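Hypothetical protein ST1066 (Sulfolobus tokodaii, PDB 2PJZ) probably binds and hydrolyses ATP as the nucleotide-binding subunit of an ABC transporter, perhaps one for cobalt. Local coordinates at residues E82-G87 and Y95-L100; S134-T139 and H165-Y170; V210-E215 and I239-L244. All coordinates share one frame; numbering follows the deposited sequence. Where two conformers were deposited one is given.

Interaction 1 (E82-G87 and Y95-L100); sequences EAYEIG and YLYEEL
Tyr97 has the largest share of this contact, reaching from its helix to both Ala83 and Tyr84. Its hydroxyl donates a short hydrogen bond from OH to Ala83 O, 2.5 Å long. The oxygen lies at the edge of the phenol ring, near its plane. Seen from Ala83, the donor meets the carbonyl at a C=O...O angle of 134° and is tilted from the carbonyl plane. Ala83 CB also sits 3.5 Å from Tyr97 OH.

Tyr84 covers one face of the Tyr97 ring. Its CE1 does the touching, 3.5 Å from Tyr97 CZ and displaced toward the ring's rim. The two rings are obliquely inclined, with planes at 36° and centroids 4.8 Å apart. Tyr84 CG is anti to its carbonyl carbon, beside its own backbone N (chi1 -54°), which brings CE1 over the Tyr97 ring. Leu100 CD2, one turn along the helix, lies against the other face of Tyr97, 3.7 Å above its plane. Tyr97 thus has an atom against each face, and its hydroxyl is held by the bond to Ala83 O.

Glu85 and Leu96 touch loosely at the margin. Tyr84 OH is hydrogen-bonded to Thr78 O, so its polar end is tied to strand 76-78. The Tyr84 side chain also packs on Leu141 and Ala142 of helix 131-144. The contact therefore joins the loop after strand 76-78 to helix 90-100, with helix 131-144 alongside.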
loop_
_atom_site.group_PDB
_atom_site.type_symbol
_atom_site.label_atom_id
_atom_site.label_comp_id
_atom_site.label_asym_id
_atom_site.label_seq_id
_atom_site.Cartn_x
_atom_site.Cartn_y
_atom_site.Cartn_z
ATOM N N GLU A 82 -10.813 5.404 -6.574
ATOM C CA GLU A 82 -10.897 6.644 -7.377
ATOM C C GLU A 82 -10.492 6.438 -8.856
ATOM O O GLU A 82 -10.916 7.196 -9.746
ATOM C CB GLU A 82 -10.007 7.737 -6.765
ATOM C CG GLU A 82 -10.476 8.331 -5.432
ATOM C CD GLU A 82 -9.997 7.580 -4.191
ATOM O OE1 GLU A 82 -9.562 6.395 -4.248
ATOM O OE2 GLU A 82 -10.092 8.192 -3.112
ATOM N N ALA A 83 -9.680 5.417 -9.119
ATOM C CA ALA A 83 -9.235 5.109 -10.503
ATOM C C ALA A 83 -10.297 4.373 -11.341
ATOM O O ALA A 83 -10.118 4.181 -12.549
ATOM C CB ALA A 83 -7.895 4.309 -10.484
ATOM N N TYR A 84 -11.390 3.945 -10.704
ATOM C CA TYR A 84 -12.376 3.080 -11.353
ATOM C C TYR A 84 -13.777 3.615 -11.155
ATOM O O TYR A 84 -14.079 4.226 -10.136
ATOM C CB TYR A 84 -12.263 1.650 -10.836
ATOM C CG TYR A 84 -10.849 1.139 -10.967
ATOM C CD1 TYR A 84 -10.368 0.681 -12.199
ATOM C CD2 TYR A 84 -9.970 1.177 -9.882
ATOM C CE1 TYR A 84 -9.063 0.234 -12.336
ATOM C CE2 TYR A 84 -8.643 0.724 -10.012
ATOM C CZ TYR A 84 -8.208 0.249 -11.247
ATOM O OH TYR A 84 -6.920 -0.193 -11.413
ATOM N N GLU A 85 -14.622 3.404 -12.152
ATOM C CA GLU A 85 -15.939 4.032 -12.150
ATOM C C GLU A 85 -16.923 3.060 -11.550
ATOM O O GLU A 85 -17.313 2.080 -12.179
ATOM C CB GLU A 85 -16.345 4.480 -13.550
ATOM C CG GLU A 85 -15.517 5.640 -14.074
ATOM C CD GLU A 85 -15.708 5.853 -15.565
ATOM O OE1 GLU A 85 -16.762 5.419 -16.100
ATOM O OE2 GLU A 85 -14.803 6.450 -16.206
ATOM N N ILE A 86 -17.292 3.337 -10.305
ATOM C CA ILE A 86 -18.100 2.430 -9.525
ATOM C C ILE A 86 -19.400 2.122 -10.305
ATOM O O ILE A 86 -19.862 0.981 -10.328
ATOM C CB ILE A 86 -18.275 2.981 -8.047
ATOM C CG1 ILE A 86 -17.761 1.970 -7.010
ATOM C CG2 ILE A 86 -19.688 3.428 -7.744
ATOM C CD1 ILE A 86 -17.895 2.442 -5.552
ATOM N N GLY A 87 -19.904 3.125 -11.028
ATOM C CA GLY A 87 -21.192 3.067 -11.728
ATOM C C GLY A 87 -21.345 2.123 -12.915
ATOM O O GLY A 87 -22.414 1.509 -13.072
ATOM N N TYR A 95 -12.538 -2.806 -20.659
ATOM C CA TYR A 95 -12.316 -2.123 -21.945
ATOM C C TYR A 95 -11.547 -0.791 -21.829
ATOM O O TYR A 95 -10.604 -0.553 -22.595
ATOM C CB TYR A 95 -13.641 -1.881 -22.700
ATOM C CG TYR A 95 -14.189 -3.094 -23.399
ATOM C CD1 TYR A 95 -15.438 -3.603 -23.063
ATOM C CD2 TYR A 95 -13.470 -3.723 -24.424
ATOM C CE1 TYR A 95 -15.972 -4.732 -23.727
ATOM C CE2 TYR A 95 -13.986 -4.849 -25.091
ATOM C CZ TYR A 95 -15.239 -5.332 -24.733
ATOM O OH TYR A 95 -15.761 -6.425 -25.377
ATOM N N LEU A 96 -11.944 0.073 -20.896
ATOM C CA LEU A 96 -11.177 1.315 -20.678
ATOM C C LEU A 96 -9.707 1.037 -20.349
ATOM O O LEU A 96 -8.805 1.636 -20.936
ATOM C CB LEU A 96 -11.803 2.176 -19.572
ATOM C CG LEU A 96 -10.946 3.393 -19.167
ATOM C CD1 LEU A 96 -10.689 4.400 -20.331
ATOM C CD2 LEU A 96 -11.547 4.106 -17.933
ATOM N N TYR A 97 -9.466 0.113 -19.423
ATOM C CA TYR A 97 -8.092 -0.152 -18.968
ATOM C C TYR A 97 -7.218 -0.855 -20.003
ATOM O O TYR A 97 -5.994 -0.687 -19.999
ATOM C CB TYR A 97 -8.074 -0.799 -17.569
ATOM C CG TYR A 97 -8.117 0.314 -16.551
ATOM C CD1 TYR A 97 -9.299 0.987 -16.268
ATOM C CD2 TYR A 97 -6.943 0.771 -15.954
ATOM C CE1 TYR A 97 -9.313 2.081 -15.393
ATOM C CE2 TYR A 97 -6.951 1.845 -15.067
ATOM C CZ TYR A 97 -8.129 2.492 -14.797
ATOM O OH TYR A 97 -8.120 3.559 -13.927
ATOM N N GLU A 98 -7.847 -1.595 -20.921
ATOM C CA GLU A 98 -7.123 -2.158 -22.070
ATOM C C GLU A 98 -6.401 -1.064 -22.858
ATOM O O GLU A 98 -5.278 -1.267 -23.316
ATOM C CB GLU A 98 -8.074 -2.919 -23.011
ATOM C CG GLU A 98 -8.600 -4.253 -22.457
ATOM C CD GLU A 98 -9.567 -4.919 -23.422
ATOM O OE1 GLU A 98 -9.244 -4.934 -24.630
ATOM O OE2 GLU A 98 -10.636 -5.415 -22.981
ATOM N N GLU A 99 -7.050 0.083 -23.017
ATOM C CA GLU A 99 -6.443 1.232 -23.708
ATOM C C GLU A 99 -5.611 2.140 -22.799
ATOM O O GLU A 99 -4.497 2.531 -23.157
ATOM C CB GLU A 99 -7.533 2.064 -24.377
ATOM C CG GLU A 99 -8.258 1.296 -25.468
ATOM C CD GLU A 99 -7.282 0.740 -26.487
ATOM O OE1 GLU A 99 -6.506 1.544 -27.071
ATOM O OE2 GLU A 99 -7.276 -0.494 -26.683
ATOM N N LEU A 100 -6.156 2.459 -21.628
ATOM C CA LEU A 100 -5.537 3.421 -20.708
ATOM C C LEU A 100 -4.208 2.927 -20.167
ATOM O O LEU A 100 -3.263 3.709 -20.041
ATOM C CB LEU A 100 -6.512 3.741 -19.566
ATOM C CG LEU A 100 -6.170 4.900 -18.605
ATOM C CD1 LEU A 100 -6.154 6.248 -19.354
ATOM C CD2 LEU A 100 -7.143 4.937 -17.428
#

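Interaction 2 (S134-T139 and H165-Y170); sequences SVLVRT and HVISRY
Leu136 and Thr139 of helix 131-144 close on a single residue of helix 161-173, Ile167. Within the two segments the backbones are closest at Leu136 and Ile167, whose CA atoms are 7.3 Å apart. Ser134 starts the segment and serves its own helix. Its OG takes two bonds from Arg138, from NE at 2.9 Å and from NH2 at 3.2 Å. The serine oxygen lies in the guanidinium plane and is gripped side-on. Val135 lies under that group, its CA against one guanidinium face.

Leu136 is the first to reach across. Its CD2 meets Ile167 CB at 3.8 Å and also touches CG1. Val137 points away from the other helix and packs on Leu129. Arg138 adds a bond from NH1 to Asn79 O. Thr139 splits its two branches. With OG1 beside the backbone N (chi1 -62°), CG2 is anti to that N and meets Ile167 CG1 at 3.7 Å. Its OG1 is hydrogen-bonded to Asn79 ND2, so polar and apolar branches serve different partners. On Ile167, CG1 is itself anti to the backbone N (chi1 -159°), which lays it against both residues. An alanine in place of Ile167 is likely to open a gap between the helices and leave Leu136 CD2 and Thr139 CG2 without their shared partner.

This is buried apolar helix-helix packing within an ABC-type ATPase domain. Helix 131-144 begins in LSAGQ, which matches the ABC signature motif, and helix 161-173 follows strand 149-153, which probably carries Walker B.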
loop_
_atom_site.group_PDB
_atom_site.type_symbol
_atom_site.label_atom_id
_atom_site.label_comp_id
_atom_site.label_asym_id
_atom_site.label_seq_id
_atom_site.Cartn_x
_atom_site.Cartn_y
_atom_site.Cartn_z
ATOM N N SER A 134 -14.767 -6.129 -4.553
ATOM C CA SER A 134 -14.344 -4.835 -5.121
ATOM C C SER A 134 -12.812 -4.697 -5.128
ATOM O O SER A 134 -12.227 -4.383 -6.180
ATOM C CB SER A 134 -14.959 -3.672 -4.334
ATOM O OG SER A 134 -14.523 -2.417 -4.849
ATOM N N VAL A 135 -12.181 -4.922 -3.968
ATOM C CA VAL A 135 -10.705 -4.843 -3.878
ATOM C C VAL A 135 -10.003 -5.905 -4.723
ATOM O O VAL A 135 -8.972 -5.623 -5.346
ATOM C CB VAL A 135 -10.140 -4.761 -2.425
ATOM C CG1 VAL A 135 -10.094 -6.140 -1.719
ATOM C CG2 VAL A 135 -8.718 -4.169 -2.443
ATOM N N LEU A 136 -10.554 -7.117 -4.772
ATOM C CA LEU A 136 -9.941 -8.143 -5.616
ATOM C C LEU A 136 -10.007 -7.759 -7.062
ATOM O O LEU A 136 -9.001 -7.895 -7.784
ATOM C CB LEU A 136 -10.580 -9.530 -5.404
ATOM C CG LEU A 136 -10.194 -10.165 -4.059
ATOM C CD1 LEU A 136 -11.092 -11.398 -3.777
ATOM C CD2 LEU A 136 -8.719 -10.527 -4.002
ATOM N N VAL A 137 -11.167 -7.268 -7.498
ATOM C CA VAL A 137 -11.322 -6.822 -8.902
ATOM C C VAL A 137 -10.374 -5.635 -9.208
ATOM O O VAL A 137 -9.659 -5.634 -10.239
ATOM C CB VAL A 137 -12.801 -6.501 -9.233
ATOM C CG1 VAL A 137 -12.954 -5.724 -10.565
ATOM C CG2 VAL A 137 -13.623 -7.808 -9.266
ATOM N N ARG A 138 -10.333 -4.656 -8.297
ATOM C CA ARG A 138 -9.481 -3.473 -8.506
ATOM C C ARG A 138 -7.976 -3.805 -8.509
ATOM O O ARG A 138 -7.197 -3.275 -9.331
ATOM C CB ARG A 138 -9.820 -2.389 -7.457
ATOM C CG ARG A 138 -11.140 -1.649 -7.781
ATOM C CD ARG A 138 -11.452 -0.542 -6.735
ATOM N NE ARG A 138 -11.967 -1.085 -5.469
ATOM C CZ ARG A 138 -11.287 -1.139 -4.325
ATOM N NH1 ARG A 138 -10.039 -0.667 -4.224
ATOM N NH2 ARG A 138 -11.873 -1.654 -3.248
ATOM N N THR A 139 -7.557 -4.686 -7.612
ATOM C CA THR A 139 -6.161 -5.150 -7.622
ATOM C C THR A 139 -5.851 -5.920 -8.925
ATOM O O THR A 139 -4.799 -5.724 -9.553
ATOM C CB THR A 139 -5.824 -5.974 -6.356
ATOM O OG1 THR A 139 -5.982 -5.147 -5.194
ATOM C CG2 THR A 139 -4.366 -6.462 -6.394
ATOM N N HIS A 165 -4.242 -15.427 -0.435
ATOM C CA HIS A 165 -3.117 -16.175 -0.960
ATOM C C HIS A 165 -3.026 -16.148 -2.466
ATOM O O HIS A 165 -1.924 -16.039 -3.019
ATOM C CB HIS A 165 -3.159 -17.611 -0.425
ATOM C CG HIS A 165 -2.563 -17.724 0.938
ATOM N ND1 HIS A 165 -3.212 -17.267 2.066
ATOM C CD2 HIS A 165 -1.342 -18.143 1.345
ATOM C CE1 HIS A 165 -2.435 -17.450 3.119
ATOM N NE2 HIS A 165 -1.289 -17.963 2.706
ATOM N N VAL A 166 -4.169 -16.236 -3.133
ATOM C CA VAL A 166 -4.221 -16.140 -4.590
ATOM C C VAL A 166 -3.765 -14.743 -5.076
ATOM O O VAL A 166 -2.881 -14.634 -5.942
ATOM C CB VAL A 166 -5.616 -16.522 -5.140
ATOM C CG1 VAL A 166 -5.693 -16.251 -6.632
ATOM C CG2 VAL A 166 -5.884 -18.023 -4.886
ATOM N N ILE A 167 -4.326 -13.687 -4.487
ATOM C CA ILE A 167 -3.978 -12.328 -4.921
ATOM C C ILE A 167 -2.518 -11.977 -4.571
ATOM O O ILE A 167 -1.869 -11.255 -5.302
ATOM C CB ILE A 167 -4.999 -11.264 -4.408
ATOM C CG1 ILE A 167 -4.939 -9.979 -5.257
ATOM C CG2 ILE A 167 -4.780 -10.957 -2.924
ATOM C CD1 ILE A 167 -5.340 -10.155 -6.688
ATOM N N SER A 168 -2.005 -12.522 -3.471
ATOM C CA SER A 168 -0.621 -12.299 -3.061
ATOM C C SER A 168 0.341 -12.865 -4.097
ATOM O O SER A 168 1.366 -12.264 -4.380
ATOM C CB SER A 168 -0.342 -12.917 -1.693
ATOM O OG SER A 168 0.960 -12.604 -1.241
ATOM N N ARG A 169 -0.001 -14.022 -4.655
ATOM C CA ARG A 169 0.801 -14.639 -5.708
ATOM C C ARG A 169 0.888 -13.688 -6.909
ATOM O O ARG A 169 1.962 -13.491 -7.472
ATOM C CB ARG A 169 0.280 -16.063 -6.067
ATOM C CG ARG A 169 0.638 -17.100 -4.928
ATOM C CD ARG A 169 -0.087 -18.524 -4.881
ATOM N NE ARG A 169 0.249 -19.192 -3.590
ATOM C CZ ARG A 169 -0.624 -19.711 -2.704
ATOM N NH1 ARG A 169 -1.930 -19.740 -2.969
ATOM N NH2 ARG A 169 -0.186 -20.239 -1.550
ATOM N N TYR A 170 -0.221 -13.042 -7.259
ATOM C CA TYR A 170 -0.201 -12.093 -8.396
ATOM C C TYR A 170 0.521 -10.779 -8.074
ATOM O O TYR A 170 1.190 -10.200 -8.932
ATOM C CB TYR A 170 -1.622 -11.818 -8.870
ATOM C CG TYR A 170 -2.212 -12.966 -9.648
ATOM C CD1 TYR A 170 -1.627 -13.394 -10.837
ATOM C CD2 TYR A 170 -3.370 -13.604 -9.208
ATOM C CE1 TYR A 170 -2.168 -14.446 -11.560
ATOM C CE2 TYR A 170 -3.920 -14.663 -9.925
ATOM C CZ TYR A 170 -3.315 -15.075 -11.090
ATOM O OH TYR A 170 -3.877 -16.116 -11.796
#

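Interaction 3 (V210-E215 and I239-L244); sequences VSELLE and IVKGDL
Glu212 and Lys241 cross obliquely and meet at their charged ends in a salt bridge. Lys241 NZ lies 2.4 Å from Glu212 OE2, so short that the exact distance is doubtful. Both chains bend to get there. Lys241 runs extended until it turns at its last torsion (chi4 77°), while Glu212 bends at chi2 (-136°). The ammonium group thereby also comes near Glu212 CB and CG. One water adds a second link: it donates to Glu212 O at 2.5 Å and accepts from Lys241 NZ at 2.8 Å. The lysine is thus tied directly to the side chain of the glutamate and, through the water, to its backbone.

A second, apolar pair is Leu213 and Ile239, which also cross obliquely. Leu213 CD1 touches two branches of the isoleucine, CG2 and CD1, each at 3.9 Å. Glu215 and Gly242 approach mainly through their backbones, and the positive phi of Gly242 suits glycine.

Leu213 and Ile239 both pack on Phe198 of strand 195-200 and Ile208 of strand 203-209. Ile239 also touches Ile218 of the adjacent strand 216-220. The short helix 210-214 thus lies where the mixed core sheet meets the antiparallel sheet that holds strand 235-241.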
loop_
_atom_site.group_PDB
_atom_site.type_symbol
_atom_site.label_atom_id
_atom_site.label_comp_id
_atom_site.label_asym_id
_atom_site.label_seq_id
_atom_site.Cartn_x
_atom_site.Cartn_y
_atom_site.Cartn_z
ATOM N N VAL A 210 11.118 -7.235 6.207
ATOM C CA VAL A 210 9.939 -7.885 6.789
ATOM C C VAL A 210 10.349 -9.240 7.420
ATOM O O VAL A 210 9.865 -9.611 8.493
ATOM C CB VAL A 210 8.838 -8.083 5.771
ATOM C CG1 VAL A 210 7.756 -8.933 6.335
ATOM C CG2 VAL A 210 8.216 -6.701 5.389
ATOM N N SER A 211 11.275 -9.942 6.776
ATOM C CA SER A 211 11.779 -11.214 7.335
ATOM C C SER A 211 12.274 -10.988 8.752
ATOM O O SER A 211 11.935 -11.756 9.662
ATOM C CB SER A 211 12.890 -11.821 6.446
ATOM O OG SER A 211 13.421 -13.005 7.050
ATOM N N GLU A 212 13.057 -9.936 8.958
ATOM C CA GLU A 212 13.632 -9.631 10.254
ATOM C C GLU A 212 12.577 -9.089 11.234
ATOM O O GLU A 212 12.558 -9.449 12.422
ATOM C CB GLU A 212 14.811 -8.687 10.104
ATOM C CG GLU A 212 15.773 -9.218 9.001
ATOM C CD GLU A 212 17.236 -9.159 9.345
ATOM O OE1 GLU A 212 18.027 -8.724 8.477
ATOM O OE2 GLU A 212 17.614 -9.578 10.454
ATOM N N LEU A 213 11.693 -8.232 10.722
ATOM C CA LEU A 213 10.560 -7.748 11.522
ATOM C C LEU A 213 9.743 -8.891 12.122
ATOM O O LEU A 213 9.453 -8.864 13.311
ATOM C CB LEU A 213 9.656 -6.867 10.661
ATOM C CG LEU A 213 8.528 -6.070 11.315
ATOM C CD1 LEU A 213 9.028 -5.093 12.350
ATOM C CD2 LEU A 213 7.764 -5.357 10.187
ATOM N N LEU A 214 9.393 -9.882 11.304
ATOM C CA LEU A 214 8.486 -10.967 11.696
ATOM C C LEU A 214 9.014 -11.820 12.844
ATOM O O LEU A 214 8.226 -12.507 13.523
ATOM C CB LEU A 214 8.172 -11.869 10.511
ATOM C CG LEU A 214 7.159 -11.413 9.464
ATOM C CD1 LEU A 214 7.294 -12.250 8.245
ATOM C CD2 LEU A 214 5.737 -11.492 10.000
ATOM N N GLU A 215 10.330 -11.771 13.053
ATOM C CA GLU A 215 10.993 -12.530 14.116
ATOM C C GLU A 215 11.605 -11.600 15.145
ATOM O O GLU A 215 12.416 -12.019 15.973
ATOM C CB GLU A 215 12.045 -13.508 13.527
ATOM C CG GLU A 215 11.430 -14.625 12.658
ATOM C CD GLU A 215 10.364 -15.464 13.387
ATOM O OE1 GLU A 215 10.408 -15.577 14.648
ATOM O OE2 GLU A 215 9.477 -16.023 12.699
ATOM N N ILE A 239 12.930 -1.828 17.566
ATOM C CA ILE A 239 12.669 -3.141 17.003
ATOM C C ILE A 239 14.010 -3.890 17.036
ATOM O O ILE A 239 14.992 -3.483 16.379
ATOM C CB ILE A 239 12.061 -3.029 15.571
ATOM C CG1 ILE A 239 10.719 -2.269 15.634
ATOM C CG2 ILE A 239 11.851 -4.371 14.973
ATOM C CD1 ILE A 239 10.140 -1.861 14.274
ATOM N N VAL A 240 14.036 -4.959 17.838
ATOM C CA VAL A 240 15.260 -5.723 18.131
ATOM C C VAL A 240 15.154 -7.201 17.695
ATOM O O VAL A 240 14.096 -7.829 17.793
ATOM C CB VAL A 240 15.626 -5.616 19.637
ATOM C CG1 VAL A 240 15.853 -4.151 20.043
ATOM C CG2 VAL A 240 14.529 -6.227 20.499
ATOM N N LYS A 241 16.259 -7.753 17.203
ATOM C CA LYS A 241 16.298 -9.140 16.769
ATOM C C LYS A 241 16.345 -10.059 17.997
ATOM O O LYS A 241 17.083 -9.801 18.941
ATOM C CB LYS A 241 17.516 -9.375 15.872
ATOM C CG LYS A 241 17.380 -10.600 15.018
ATOM C CD LYS A 241 18.335 -10.595 13.815
ATOM C CE LYS A 241 17.901 -11.654 12.831
ATOM N NZ LYS A 241 16.715 -11.183 12.052
ATOM N N GLY A 242 15.553 -11.122 17.988
ATOM C CA GLY A 242 15.470 -11.989 19.165
ATOM C C GLY A 242 14.751 -11.359 20.353
ATOM O O GLY A 242 13.991 -10.399 20.185
ATOM N N ASP A 243 15.021 -11.872 21.554
ATOM C CA ASP A 243 14.064 -11.779 22.676
ATOM C C ASP A 243 14.279 -10.701 23.740
ATOM O O ASP A 243 14.410 -11.025 24.925
ATOM C CB ASP A 243 13.974 -13.138 23.378
ATOM C CG ASP A 243 12.821 -13.976 22.880
ATOM O OD1 ASP A 243 11.657 -13.604 23.160
ATOM O OD2 ASP A 243 13.079 -15.012 22.222
ATOM N N LEU A 244 14.274 -9.432 23.344
ATOM C CA LEU A 244 14.343 -8.357 24.336
ATOM C C LEU A 244 12.974 -7.915 24.888
ATOM O O LEU A 244 12.914 -7.019 25.746
ATOM C CB LEU A 244 15.128 -7.153 23.813
ATOM C CG LEU A 244 16.661 -7.189 23.806
ATOM C CD1 LEU A 244 17.232 -7.950 22.594
ATOM C CD2 LEU A 244 17.238 -5.757 23.858
HETATM O O HOH W 1 14.551 -10.467 13.631
#

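How the interactions relate
From the N terminus, interaction 1 comes first. It closes a short loop, between the segment after strand 76-78 and helix 90-100, which follows it. Interaction 2 brings together helices 131-144 and 161-173, which strand 149-153 separates along the chain. Interaction 3 comes last, closing a loop of strands between 210-215 and 239-244. The three run in series; none nests in or crosses another. Interactions 1 and 2 touch, with Tyr84 CD2 3.7 Å from Arg138 CG, so helix 131-144, part of interaction 2, also borders interaction 1. Interaction 3 touches neither. Its centre is about 41 Å from that of interaction 1, on the opposite side of the chain's centre. It ties helix 210-214 to the last antiparallel sheet.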